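Local coordinates for capsule biosynthesis protein capD (Bacillus anthracis, PDB 3G9K) that cleaves the poly-gamma-D-glutamate capsule, links it to meso-diaminopimelic acid of the peptidoglycan, and degrades it to a released low-molecular-weight form needed to escape host defences, at residues A48-Y53 and L124-N129. Sequence-based numbering, arbitrary orientation.
Sequences AIVVSY and LQPAIN
Leu124 lays its isopropyl end over one face of the Tyr53 ring, joining helices 44-58 and 120-133, whose segments here run nearly parallel, in the larger, N-terminal chain of this two-chain enzyme of the gamma-glutamyltransferase family, a member of the Ntn-hydrolase clan. The CH-pi contact is almost centred: Leu124 CG stands 4.1 Å from the ring centroid, only 10° off the ring normal. CD1 of the same leucine branches toward one side of the ring and comes to 3.8 Å from Tyr53 CE1. Chi1 of -90° decides where the tyrosine ring is carried, and chi2 of 106° turns its plane so that one face meets Leu124; Phe104 adds an edge-to-face ring contact, and Ile185 of helix 176-188 touches both Tyr53 and Leu124.

One turn further along helix 120-133, Ala127 brings its methyl against the base of the tyrosine, with CB 3.8 Å from Tyr53 CB and also close to the Tyr53 carbonyl. This small residue sits where the two backbones come together, the CA atoms of Tyr53 and Ala127 being 5.7 Å apart. Val50 CG1 makes a looser apolar contact with Pro126 CG, 4.2 Å apart, and Glu33 of helix 28-39 packs on both residues.

The segment axes approach to 8.2 Å, and a water bridges them. Pro126 has no N-H to give, and the N of Ala127 makes no bond to the preceding turn, which kinks the helix here. That amide is satisfied by the water instead: Ala127 N donates to the water at 3.0 Å, and the water in turn makes a weak bond to Val50 O.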
# COMPACT_ATOMS: atom_id res chain seq x y z
N ALA A 48 2.73 -12.55 5.66
CA ALA A 48 1.97 -11.46 5.03
C ALA A 48 0.48 -11.48 5.45
O ALA A 48 -0.14 -10.44 5.63
CB ALA A 48 2.09 -11.57 3.48
N ILE A 49 -0.07 -12.67 5.64
CA ILE A 49 -1.45 -12.81 6.08
C ILE A 49 -1.57 -12.32 7.50
O ILE A 49 -2.51 -11.57 7.87
CB ILE A 49 -1.95 -14.27 5.98
CG1 ILE A 49 -2.07 -14.67 4.51
CG2 ILE A 49 -3.25 -14.44 6.77
CD1 ILE A 49 -2.22 -16.20 4.21
N VAL A 50 -0.63 -12.75 8.32
CA VAL A 50 -0.57 -12.30 9.72
C VAL A 50 -0.44 -10.76 9.80
O VAL A 50 -1.18 -10.09 10.51
CB VAL A 50 0.60 -12.95 10.44
CG1 VAL A 50 0.81 -12.29 11.75
CG2 VAL A 50 0.34 -14.47 10.61
N VAL A 51 0.54 -10.22 9.09
CA VAL A 51 0.78 -8.79 9.00
C VAL A 51 -0.46 -8.05 8.49
O VAL A 51 -0.80 -7.00 9.01
CB VAL A 51 2.02 -8.45 8.12
CG1 VAL A 51 2.08 -6.94 7.81
CG2 VAL A 51 3.35 -8.89 8.81
N SER A 52 -1.09 -8.57 7.44
CA SER A 52 -2.27 -7.84 6.87
C SER A 52 -3.40 -7.73 7.88
O SER A 52 -3.95 -6.65 8.11
CB SER A 52 -2.79 -8.49 5.61
OG SER A 52 -1.84 -8.39 4.61
N TYR A 53 -3.71 -8.84 8.53
CA TYR A 53 -4.72 -8.81 9.59
C TYR A 53 -4.36 -7.93 10.85
O TYR A 53 -5.22 -7.27 11.42
CB TYR A 53 -5.09 -10.25 9.97
CG TYR A 53 -6.24 -10.85 9.20
CD1 TYR A 53 -6.03 -11.81 8.22
CD2 TYR A 53 -7.54 -10.51 9.50
CE1 TYR A 53 -7.14 -12.41 7.54
CE2 TYR A 53 -8.59 -11.07 8.85
CZ TYR A 53 -8.39 -12.02 7.86
OH TYR A 53 -9.49 -12.53 7.24
N LEU A 124 -4.64 -15.89 12.03
CA LEU A 124 -5.56 -14.84 12.46
C LEU A 124 -5.40 -14.51 13.92
O LEU A 124 -5.83 -13.46 14.36
CB LEU A 124 -7.02 -15.25 12.17
CG LEU A 124 -7.57 -14.85 10.80
CD1 LEU A 124 -6.80 -15.48 9.70
CD2 LEU A 124 -9.07 -15.21 10.67
N GLN A 125 -4.77 -15.42 14.68
CA GLN A 125 -4.76 -15.28 16.12
C GLN A 125 -4.02 -14.03 16.62
O GLN A 125 -4.50 -13.40 17.53
CB GLN A 125 -4.23 -16.56 16.83
CG GLN A 125 -4.56 -16.59 18.31
CD GLN A 125 -6.04 -16.72 18.58
OE1 GLN A 125 -6.71 -17.57 17.99
NE2 GLN A 125 -6.55 -15.91 19.44
N PRO A 126 -2.85 -13.70 16.07
CA PRO A 126 -2.26 -12.46 16.61
C PRO A 126 -3.16 -11.20 16.50
O PRO A 126 -3.25 -10.42 17.43
CB PRO A 126 -0.98 -12.32 15.80
CG PRO A 126 -0.63 -13.72 15.43
CD PRO A 126 -1.97 -14.32 15.08
N ALA A 127 -3.79 -11.03 15.34
CA ALA A 127 -4.73 -9.93 15.15
C ALA A 127 -5.87 -9.99 16.18
O ALA A 127 -6.19 -8.99 16.78
CB ALA A 127 -5.30 -9.95 13.77
N ILE A 128 -6.44 -11.18 16.37
CA ILE A 128 -7.52 -11.41 17.29
C ILE A 128 -7.10 -10.99 18.70
O ILE A 128 -7.88 -10.38 19.39
CB ILE A 128 -8.01 -12.89 17.26
CG1 ILE A 128 -8.76 -13.21 15.96
CG2 ILE A 128 -8.88 -13.20 18.44
CD1 ILE A 128 -8.98 -14.73 15.76
N ASN A 129 -5.85 -11.28 19.09
CA ASN A 129 -5.35 -10.94 20.43
C ASN A 129 -5.31 -9.42 20.67
O ASN A 129 -5.71 -8.91 21.72
CB ASN A 129 -3.94 -11.53 20.64
CG ASN A 129 -3.92 -13.06 20.76
OD1 ASN A 129 -2.84 -13.68 20.62
ND2 ASN A 129 -5.07 -13.68 21.03
O HOH W 1 -3.03 -11.86 12.60